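Local coordinates for protein type-2 restriction enzyme NlaIV (Neisseria lactamica, PDB 6QM2) that cuts double-stranded DNA as a restriction endonuclease, recognising the sequence 5'-GGNNCC-3' and cleaving in the middle of the site to leave blunt ends, at residues Tyr119-Asp124 / Glu192-Ala197; Glu200-Asn205 / Arg209-Leu214; Leu7-Ile12 / Phe77-Lys82. All coordinates share one frame; numbering follows the deposited sequence.

Contact 1: Tyr119-Asp124 / Glu192-Ala197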
loop_
_atom_site.group_PDB
_atom_site.type_symbol
_atom_site.label_atom_id
_atom_site.label_comp_id
_atom_site.label_asym_id
_atom_site.label_seq_id
_atom_site.Cartn_x
_atom_site.Cartn_y
_atom_site.Cartn_z
ATOM N N TYR A 119 17.929 -13.825 24.683
ATOM C CA TYR A 119 16.512 -14.146 24.885
ATOM C C TYR A 119 15.579 -13.858 23.689
ATOM O O TYR A 119 14.456 -14.380 23.647
ATOM C CB TYR A 119 15.971 -13.471 26.157
ATOM C CG TYR A 119 16.155 -11.965 26.232
ATOM C CD1 TYR A 119 15.226 -11.097 25.670
ATOM C CD2 TYR A 119 17.254 -11.408 26.893
ATOM C CE1 TYR A 119 15.392 -9.717 25.748
ATOM C CE2 TYR A 119 17.429 -10.032 26.971
ATOM C CZ TYR A 119 16.494 -9.193 26.403
ATOM O OH TYR A 119 16.661 -7.836 26.486
ATOM N N MET A 120 16.032 -13.043 22.731
ATOM C CA MET A 120 15.311 -12.866 21.462
ATOM C C MET A 120 15.173 -14.154 20.642
ATOM O O MET A 120 14.214 -14.304 19.889
ATOM C CB MET A 120 15.970 -11.777 20.606
ATOM C CG MET A 120 15.833 -10.370 21.164
ATOM S SD MET A 120 14.111 -9.877 21.401
ATOM C CE MET A 120 14.316 -8.237 22.096
ATOM N N LEU A 121 16.106 -15.088 20.804
ATOM C CA LEU A 121 16.022 -16.388 20.127
ATOM C C LEU A 121 14.852 -17.264 20.594
ATOM O O LEU A 121 14.495 -18.223 19.905
ATOM C CB LEU A 121 17.326 -17.168 20.293
ATOM C CG LEU A 121 18.569 -16.532 19.668
ATOM C CD1 LEU A 121 19.852 -17.112 20.245
ATOM C CD2 LEU A 121 18.545 -16.685 18.156
ATOM N N ASP A 122 14.277 -16.951 21.759
ATOM C CA ASP A 122 13.120 -17.677 22.288
ATOM C C ASP A 122 11.803 -16.939 22.030
ATOM O O ASP A 122 10.789 -17.281 22.641
ATOM C CB ASP A 122 13.300 -17.929 23.796
ATOM C CG ASP A 122 12.606 -19.204 24.275
ATOM O OD1 ASP A 122 12.982 -20.294 23.800
ATOM O OD2 ASP A 122 11.697 -19.120 25.135
ATOM N N VAL A 123 11.804 -15.947 21.132
ATOM C CA VAL A 123 10.561 -15.274 20.722
ATOM C C VAL A 123 9.660 -16.276 20.003
ATOM O O VAL A 123 10.140 -17.087 19.203
ATOM C CB VAL A 123 10.823 -14.066 19.790
ATOM C CG1 VAL A 123 9.521 -13.523 19.202
ATOM C CG2 VAL A 123 11.562 -12.957 20.533
ATOM N N ASP A 124 8.364 -16.218 20.303
ATOM C CA ASP A 124 7.371 -17.059 19.633
ATOM C C ASP A 124 6.779 -16.306 18.443
ATOM O O ASP A 124 6.413 -15.130 18.561
ATOM C CB ASP A 124 6.265 -17.486 20.606
ATOM C CG ASP A 124 6.742 -18.516 21.621
ATOM O OD1 ASP A 124 7.297 -19.555 21.210
ATOM O OD2 ASP A 124 6.554 -18.292 22.833
ATOM N N GLU A 192 20.610 -24.441 18.563
ATOM C CA GLU A 192 22.077 -24.426 18.472
ATOM C C GLU A 192 22.552 -24.384 17.019
ATOM O O GLU A 192 23.492 -23.653 16.691
ATOM C CB GLU A 192 22.705 -25.632 19.196
ATOM C CG GLU A 192 22.646 -25.581 20.725
ATOM C CD GLU A 192 21.342 -26.097 21.331
ATOM O OE1 GLU A 192 20.437 -26.527 20.579
ATOM O OE2 GLU A 192 21.222 -26.071 22.578
ATOM N N ASP A 193 21.886 -25.157 16.159
ATOM C CA ASP A 193 22.215 -25.209 14.728
ATOM C C ASP A 193 21.920 -23.883 14.026
ATOM O O ASP A 193 22.750 -23.399 13.257
ATOM C CB ASP A 193 21.467 -26.356 14.029
ATOM C CG ASP A 193 21.946 -27.744 14.469
ATOM O OD1 ASP A 193 22.890 -27.852 15.278
ATOM O OD2 ASP A 193 21.366 -28.742 13.997
ATOM N N PHE A 194 20.744 -23.309 14.294
ATOM C CA PHE A 194 20.392 -21.961 13.810
ATOM C C PHE A 194 21.472 -20.939 14.178
ATOM O O PHE A 194 21.939 -20.186 13.326
ATOM C CB PHE A 194 19.025 -21.526 14.369
ATOM C CG PHE A 194 18.651 -20.092 14.067
ATOM C CD1 PHE A 194 18.068 -19.751 12.856
ATOM C CD2 PHE A 194 18.868 -19.084 15.001
ATOM C CE1 PHE A 194 17.718 -18.435 12.579
ATOM C CE2 PHE A 194 18.521 -17.767 14.727
ATOM C CZ PHE A 194 17.946 -17.441 13.515
ATOM N N VAL A 195 21.878 -20.939 15.445
ATOM C CA VAL A 195 22.888 -20.004 15.931
ATOM C C VAL A 195 24.234 -20.284 15.262
ATOM O O VAL A 195 24.958 -19.341 14.924
ATOM C CB VAL A 195 23.013 -20.037 17.477
ATOM C CG1 VAL A 195 24.187 -19.186 17.960
ATOM C CG2 VAL A 195 21.718 -19.554 18.128
ATOM N N SER A 196 24.559 -21.567 15.070
ATOM C CA SER A 196 25.777 -21.958 14.343
ATOM C C SER A 196 25.792 -21.391 12.928
ATOM O O SER A 196 26.835 -20.930 12.456
ATOM C CB SER A 196 25.933 -23.479 14.282
ATOM O OG SER A 196 27.100 -23.834 13.553
ATOM N N ALA A 197 24.634 -21.428 12.266
ATOM C CA ALA A 197 24.475 -20.817 10.946
ATOM C C ALA A 197 24.704 -19.307 11.003
ATOM O O ALA A 197 25.438 -18.767 10.170
ATOM C CB ALA A 197 23.102 -21.128 10.366
#
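Phe-194 and Val-195, the two residues that meet Leu-121, follow in sequence Asp-193, whose OD2, turned to another side of the helix, is held by Tyr-243 OH in a hydrogen bond and by Lys-242 NZ in a salt bridge. The acid suits this place because it ties one face of helix 191-204 to the C-terminal part of the chain while the next two residues turn apolar groups to another. Those groups pack on the connection from helix 107-116 into strand 124-132, part of the beta-alpha-beta unit in the core of this PD-(D/E)XK nuclease fold. Here the chain makes a short 3-10 turn, marked by the bond from Asp-122 N to Tyr-119 O (3.2 Å), which presents Leu-121 to the helix.

The contact is a wholly apolar one, made by one forked side chain against two neighbours. CG beside the backbone N (chi1 -63°) aims the side chain of Leu-121 at the helix, and chi2 of 162° sets the two methyls so that each meets a different neighbour. The side chain comes to the phenyl ring of Phe-194 from the edge, near the ring plane, and lies at about a right angle to Val-195. A leucine does well here, since one branch meets the edge of the ring and the other a methyl of the valine. Phe-219 of helix 215-227 touches both Leu-121 and Val-195, and Tyr-110 of helix 107-116 touches Leu-121 and Phe-194, completing a buried core. At the centre, Leu-121 CD1 lies 3.7 Å from Val-195 CG2, and Leu-121 CD2 is 3.6 Å from Phe-194 CE2.

Contact 2: Glu200-Asn205 / Arg209-Leu214; sequences ETVYQN and RHNASL
Arg-209 folds back over the end of helix 191-204 and gives its NE hydrogen to Tyr-203 O, 2.7 Å from NE to O. The bond is nearly straight at 169°, and the oxygen lies in the guanidinium plane, which would hold the flat group in this orientation. A second nitrogen, NH2, adds two weak bonds: one to the same Tyr-203 O, and one to Gln-204 O at 2.9 Å from NH2. Arginine fits this place because it can serve two successive carbonyls of a last helical turn at once, and its charge would be favoured by the negative end of the helix dipole.

The bend in the arginine chain at chi3 (-67°) turns the guanidinium back to those oxygens. On the way the aliphatic part runs beside the Tyr-203 ring, with Arg-209 CG 3.8 Å from Tyr-203 CD1. The ring and guanidinium planes are 55° apart, and any cation-pi attraction is weak at this long range.

Just after the helix, Asn-205 OD1 accepts from Ala-207 N in an Asx turn, a role for which asparagine is well suited as the chain changes direction. Beyond the polar cluster, the small Ala-212 wedges between Val-202 and Tyr-203: its CB lies 3.8 Å from Val-202 CG1 and close to the ring edge of the tyrosine. The bond from Ala-212 N to Arg-209 O, 3.1 Å, shapes the turn that presents this methyl.

The whole forms the turn-back between helix 191-204 and helix 215-227. Its inner side rests on helix 107-116, where Phe-107 and Ser-111 touch Val-202 and Asp-112 receives a weak hydrogen bond from Asn-211 ND2.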
loop_
_atom_site.group_PDB
_atom_site.type_symbol
_atom_site.label_atom_id
_atom_site.label_comp_id
_atom_site.label_asym_id
_atom_site.label_seq_id
_atom_site.Cartn_x
_atom_site.Cartn_y
_atom_site.Cartn_z
ATOM N N GLU A 200 28.489 -18.447 11.432
ATOM C CA GLU A 200 29.278 -18.587 10.210
ATOM C C GLU A 200 28.910 -17.509 9.198
ATOM O O GLU A 200 29.797 -16.908 8.584
ATOM C CB GLU A 200 29.118 -19.989 9.604
ATOM C CG GLU A 200 30.106 -20.320 8.489
ATOM C CD GLU A 200 31.559 -20.122 8.889
ATOM O OE1 GLU A 200 31.909 -20.389 10.061
ATOM O OE2 GLU A 200 32.350 -19.691 8.028
ATOM N N THR A 201 27.610 -17.252 9.052
ATOM C CA THR A 201 27.121 -16.167 8.194
ATOM C C THR A 201 27.765 -14.819 8.531
ATOM O O THR A 201 28.026 -14.022 7.631
ATOM C CB THR A 201 25.587 -16.027 8.269
ATOM O OG1 THR A 201 24.977 -17.299 8.033
ATOM C CG2 THR A 201 25.070 -15.045 7.226
ATOM N N VAL A 202 28.024 -14.573 9.817
ATOM C CA VAL A 202 28.715 -13.355 10.248
ATOM C C VAL A 202 30.072 -13.239 9.543
ATOM O O VAL A 202 30.418 -12.172 9.044
ATOM C CB VAL A 202 28.881 -13.283 11.796
ATOM C CG1 VAL A 202 29.831 -12.167 12.208
ATOM C CG2 VAL A 202 27.538 -13.058 12.479
ATOM N N TYR A 203 30.820 -14.340 9.501
ATOM C CA TYR A 203 32.130 -14.371 8.835
ATOM C C TYR A 203 32.023 -14.330 7.310
ATOM O O TYR A 203 32.814 -13.642 6.653
ATOM C CB TYR A 203 32.923 -15.609 9.260
ATOM C CG TYR A 203 34.266 -15.725 8.578
ATOM C CD1 TYR A 203 35.246 -14.753 8.762
ATOM C CD2 TYR A 203 34.554 -16.795 7.736
ATOM C CE1 TYR A 203 36.478 -14.852 8.137
ATOM C CE2 TYR A 203 35.784 -16.901 7.106
ATOM C CZ TYR A 203 36.742 -15.927 7.310
ATOM O OH TYR A 203 37.961 -16.030 6.686
ATOM N N GLN A 204 31.065 -15.085 6.765
ATOM C CA GLN A 204 30.810 -15.131 5.313
ATOM C C GLN A 204 30.490 -13.753 4.744
ATOM O O GLN A 204 30.978 -13.390 3.681
ATOM C CB GLN A 204 29.653 -16.085 4.991
ATOM C CG GLN A 204 29.971 -17.564 5.192
ATOM C CD GLN A 204 28.758 -18.467 5.014
ATOM O OE1 GLN A 204 27.617 -17.999 4.953
ATOM N NE2 GLN A 204 28.999 -19.775 4.934
ATOM N N ASN A 205 29.668 -13.003 5.470
ATOM C CA ASN A 205 29.223 -11.669 5.074
ATOM C C ASN A 205 30.355 -10.658 5.282
ATOM O O ASN A 205 30.752 -10.431 6.418
ATOM C CB ASN A 205 27.999 -11.293 5.918
ATOM C CG ASN A 205 27.414 -9.937 5.571
ATOM O OD1 ASN A 205 27.895 -9.229 4.682
ATOM N ND2 ASN A 205 26.350 -9.572 6.278
ATOM N N ARG A 209 32.000 -9.147 8.959
ATOM C CA ARG A 209 33.211 -9.943 9.200
ATOM C C ARG A 209 34.103 -9.385 10.316
ATOM O O ARG A 209 34.798 -10.150 10.981
ATOM C CB ARG A 209 34.021 -10.068 7.908
ATOM C CG ARG A 209 35.176 -11.061 7.968
ATOM C CD ARG A 209 35.753 -11.300 6.585
ATOM N NE ARG A 209 34.789 -11.984 5.720
ATOM C CZ ARG A 209 34.751 -11.916 4.385
ATOM N NH1 ARG A 209 35.631 -11.185 3.697
ATOM N NH2 ARG A 209 33.810 -12.587 3.726
ATOM N N HIS A 210 34.085 -8.064 10.507
ATOM C CA HIS A 210 34.916 -7.395 11.524
ATOM C C HIS A 210 34.697 -7.905 12.956
ATOM O O HIS A 210 35.633 -7.878 13.757
ATOM C CB HIS A 210 34.750 -5.859 11.474
ATOM C CG HIS A 210 33.365 -5.375 11.799
ATOM N ND1 HIS A 210 32.453 -5.018 10.829
ATOM C CD2 HIS A 210 32.740 -5.184 12.987
ATOM C CE1 HIS A 210 31.326 -4.635 11.402
ATOM N NE2 HIS A 210 31.472 -4.729 12.712
ATOM N N ASN A 211 33.484 -8.365 13.275
ATOM C CA ASN A 211 33.189 -8.927 14.609
ATOM C C ASN A 211 32.830 -10.423 14.563
ATOM O O ASN A 211 32.017 -10.914 15.355
ATOM C CB ASN A 211 32.143 -8.070 15.377
ATOM C CG ASN A 211 30.823 -7.894 14.633
ATOM O OD1 ASN A 211 30.624 -8.407 13.537
ATOM N ND2 ASN A 211 29.915 -7.147 15.243
ATOM N N ALA A 212 33.480 -11.144 13.650
ATOM C CA ALA A 212 33.291 -12.585 13.493
ATOM C C ALA A 212 34.208 -13.388 14.406
ATOM O O ALA A 212 33.865 -14.503 14.800
ATOM C CB ALA A 212 33.533 -12.981 12.048
ATOM N N SER A 213 35.372 -12.826 14.729
ATOM C CA SER A 213 36.397 -13.533 15.495
ATOM C C SER A 213 35.897 -13.932 16.883
ATOM O O SER A 213 35.947 -15.102 17.260
ATOM C CB SER A 213 37.663 -12.673 15.612
ATOM O OG SER A 213 38.732 -13.401 16.183
ATOM N N LEU A 214 35.375 -12.958 17.615
ATOM C CA LEU A 214 34.968 -13.170 19.002
ATOM C C LEU A 214 33.547 -13.739 19.147
ATOM O O LEU A 214 33.186 -14.203 20.229
ATOM C CB LEU A 214 35.094 -11.850 19.784
ATOM C CG LEU A 214 36.410 -11.055 19.643
ATOM C CD1 LEU A 214 36.389 -9.812 20.525
ATOM C CD2 LEU A 214 37.630 -11.914 19.955
#

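Contact 3: Leu7-Ile12 / Phe77-Lys82; sequences LTAQQI and FFLNKK
Leu-79 lays its side chain against the first turn of helix 9-18, where it meets Ile-12 tip to tip. CB of Leu-79 already points toward the helix; CG beside the backbone N (chi1 -58°) and chi2 of 174° bring both methyls to Ile-12. That isoleucine has CG1 anti to its carbonyl carbon, and a nearly extended chi2 of 164° carries CD1 forward to within 3.5 Å of Leu-79 CD2. Leu-79 CD1 also lies against the backbone at the helix start, 3.5 Å from Ala-9 N, and near the methyl of Ala-9. A small residue is apt at that point because the leucine branch passes close to the main chain. Behind it, Leu-79 CB rests 3.6 Å from Leu-7 O.

A polar strip borders this apolar core. Water 1 accepts from Leu-7 N at 2.9 Å and lies 2.7 Å from Leu-79 O, linking the two backbones. At the helix start, Gln-11 OE1 takes the N-H of Thr-8 at 3.0 Å from Thr-8 N, on a lone pair in its carbonyl plane. This is one half of a capping box; the reciprocal bond is absent: Thr-8 OG1, at the N-cap position, is hydrogen-bonded to Glu-87 OE1. Glu-87 also pairs through its backbone with Leu-79, so the helix start and the end of strand 77-78 share one neighbour.

Trp-57 and Leu-58 of helix 44-60 touch Ile-12 as well, closing the hydrophobic layer. Helices packed on a central mixed sheet are a feature of the PD-(D/E)XK nuclease fold, and here the N-terminal helix is seated by its first turn where the short strand 77-78 leaves that sheet.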
loop_
_atom_site.group_PDB
_atom_site.type_symbol
_atom_site.label_atom_id
_atom_site.label_comp_id
_atom_site.label_asym_id
_atom_site.label_seq_id
_atom_site.Cartn_x
_atom_site.Cartn_y
_atom_site.Cartn_z
ATOM N N LEU A 7 -1.570 -14.000 29.929
ATOM C CA LEU A 7 -1.441 -15.217 29.121
ATOM C C LEU A 7 -0.039 -15.390 28.525
ATOM O O LEU A 7 0.757 -14.447 28.456
ATOM C CB LEU A 7 -2.509 -15.250 28.012
ATOM C CG LEU A 7 -3.700 -16.187 28.250
ATOM C CD1 LEU A 7 -4.394 -15.874 29.567
ATOM C CD2 LEU A 7 -4.696 -16.127 27.096
ATOM N N THR A 8 0.238 -16.628 28.121
ATOM C CA THR A 8 1.448 -16.981 27.384
ATOM C C THR A 8 1.104 -17.225 25.905
ATOM O O THR A 8 -0.069 -17.372 25.545
ATOM C CB THR A 8 2.175 -18.201 28.010
ATOM O OG1 THR A 8 3.465 -18.347 27.408
ATOM C CG2 THR A 8 1.404 -19.510 27.836
ATOM N N ALA A 9 2.133 -17.255 25.061
ATOM C CA ALA A 9 1.973 -17.411 23.613
ATOM C C ALA A 9 1.242 -18.696 23.209
ATOM O O ALA A 9 0.455 -18.688 22.263
ATOM C CB ALA A 9 3.330 -17.350 22.929
ATOM N N GLN A 10 1.508 -19.788 23.926
ATOM C CA GLN A 10 0.842 -21.074 23.677
ATOM C C GLN A 10 -0.643 -21.040 24.068
ATOM O O GLN A 10 -1.475 -21.660 23.402
ATOM C CB GLN A 10 1.571 -22.205 24.421
ATOM C CG GLN A 10 1.068 -23.616 24.128
ATOM C CD GLN A 10 1.379 -24.090 22.722
ATOM O OE1 GLN A 10 2.527 -24.053 22.282
ATOM N NE2 GLN A 10 0.358 -24.561 22.016
ATOM N N GLN A 11 -0.968 -20.325 25.144
ATOM C CA GLN A 11 -2.361 -20.138 25.563
ATOM C C GLN A 11 -3.127 -19.289 24.542
ATOM O O GLN A 11 -4.283 -19.584 24.241
ATOM C CB GLN A 11 -2.443 -19.501 26.958
ATOM C CG GLN A 11 -2.083 -20.445 28.101
ATOM C CD GLN A 11 -1.978 -19.742 29.450
ATOM O OE1 GLN A 11 -1.390 -18.665 29.572
ATOM N NE2 GLN A 11 -2.545 -20.362 30.479
ATOM N N ILE A 12 -2.472 -18.251 24.013
ATOM C CA ILE A 12 -3.048 -17.402 22.955
ATOM C C ILE A 12 -3.258 -18.203 21.666
ATOM O O ILE A 12 -4.308 -18.090 21.033
ATOM C CB ILE A 12 -2.173 -16.152 22.675
ATOM C CG1 ILE A 12 -2.203 -15.208 23.882
ATOM C CG2 ILE A 12 -2.654 -15.400 21.436
ATOM C CD1 ILE A 12 -1.110 -14.159 23.880
ATOM N N PHE A 77 4.704 -7.928 20.491
ATOM C CA PHE A 77 4.054 -7.819 21.795
ATOM C C PHE A 77 4.908 -8.401 22.914
ATOM O O PHE A 77 5.568 -9.429 22.736
ATOM C CB PHE A 77 2.714 -8.544 21.779
ATOM C CG PHE A 77 1.754 -8.026 20.750
ATOM C CD1 PHE A 77 1.191 -6.761 20.887
ATOM C CD2 PHE A 77 1.398 -8.802 19.652
ATOM C CE1 PHE A 77 0.298 -6.276 19.946
ATOM C CE2 PHE A 77 0.503 -8.323 18.709
ATOM C CZ PHE A 77 -0.047 -7.059 18.856
ATOM N N PHE A 78 4.881 -7.728 24.063
ATOM C CA PHE A 78 5.440 -8.245 25.310
ATOM C C PHE A 78 4.290 -8.769 26.171
ATOM O O PHE A 78 3.541 -7.976 26.738
ATOM C CB PHE A 78 6.162 -7.133 26.065
ATOM C CG PHE A 78 7.330 -6.548 25.329
ATOM C CD1 PHE A 78 8.590 -7.117 25.442
ATOM C CD2 PHE A 78 7.182 -5.408 24.553
ATOM C CE1 PHE A 78 9.685 -6.571 24.782
ATOM C CE2 PHE A 78 8.272 -4.854 23.889
ATOM C CZ PHE A 78 9.527 -5.437 24.002
ATOM N N LEU A 79 4.148 -10.090 26.276
ATOM C CA LEU A 79 3.034 -10.692 27.034
ATOM C C LEU A 79 3.195 -10.651 28.571
ATOM O O LEU A 79 2.249 -10.969 29.300
ATOM C CB LEU A 79 2.793 -12.135 26.576
ATOM C CG LEU A 79 2.469 -12.315 25.091
ATOM C CD1 LEU A 79 2.388 -13.795 24.740
ATOM C CD2 LEU A 79 1.173 -11.599 24.729
ATOM N N ASN A 80 4.385 -10.274 29.046
ATOM C CA ASN A 80 4.675 -10.113 30.466
ATOM C C ASN A 80 5.184 -8.681 30.682
ATOM O O ASN A 80 6.326 -8.366 30.338
ATOM C CB ASN A 80 5.725 -11.153 30.875
ATOM C CG ASN A 80 5.937 -11.239 32.376
ATOM O OD1 ASN A 80 5.816 -10.252 33.107
ATOM N ND2 ASN A 80 6.283 -12.431 32.841
ATOM N N LYS A 81 4.329 -7.821 31.238
ATOM C CA LYS A 81 4.661 -6.397 31.453
ATOM C C LYS A 81 5.861 -6.168 32.379
ATOM O O LYS A 81 6.605 -5.199 32.203
ATOM C CB LYS A 81 3.446 -5.627 31.994
ATOM C CG LYS A 81 2.346 -5.395 30.965
ATOM C CD LYS A 81 1.129 -4.685 31.552
ATOM C CE LYS A 81 1.351 -3.194 31.788
ATOM N NZ LYS A 81 1.290 -2.378 30.545
ATOM N N LYS A 82 6.036 -7.061 33.355
ATOM C CA LYS A 82 7.132 -6.971 34.328
ATOM C C LYS A 82 8.445 -7.606 33.851
ATOM O O LYS A 82 9.518 -7.213 34.315
ATOM C CB LYS A 82 6.710 -7.585 35.669
ATOM C CG LYS A 82 5.681 -6.753 36.419
ATOM C CD LYS A 82 5.429 -7.290 37.818
ATOM C CE LYS A 82 4.662 -6.285 38.662
ATOM N NZ LYS A 82 4.448 -6.780 40.051
HETATM O O HOH W 1 -0.270 -11.808 28.620
#

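In the fold
Followed from the N terminus, the three contacts close in series, none enclosing or crossing another. Contact 3 comes first, bringing the N-terminal helix back to the chain just after strand 77-78 over a long loop that includes helix 44-60. Contact 1 then spans the stretch from the entry to strand 124-132 to helix 191-204, a loop rich in strand. Contact 2 follows directly on the same helix with a short reversal toward helix 215-227, its centre about 17 Å from that of contact 1. Contacts 1 and 3 meet where Asp-124 OD2 packs 3.4 Å from Ala-9 CB, while contact 2 lies far from contact 3, at the periphery.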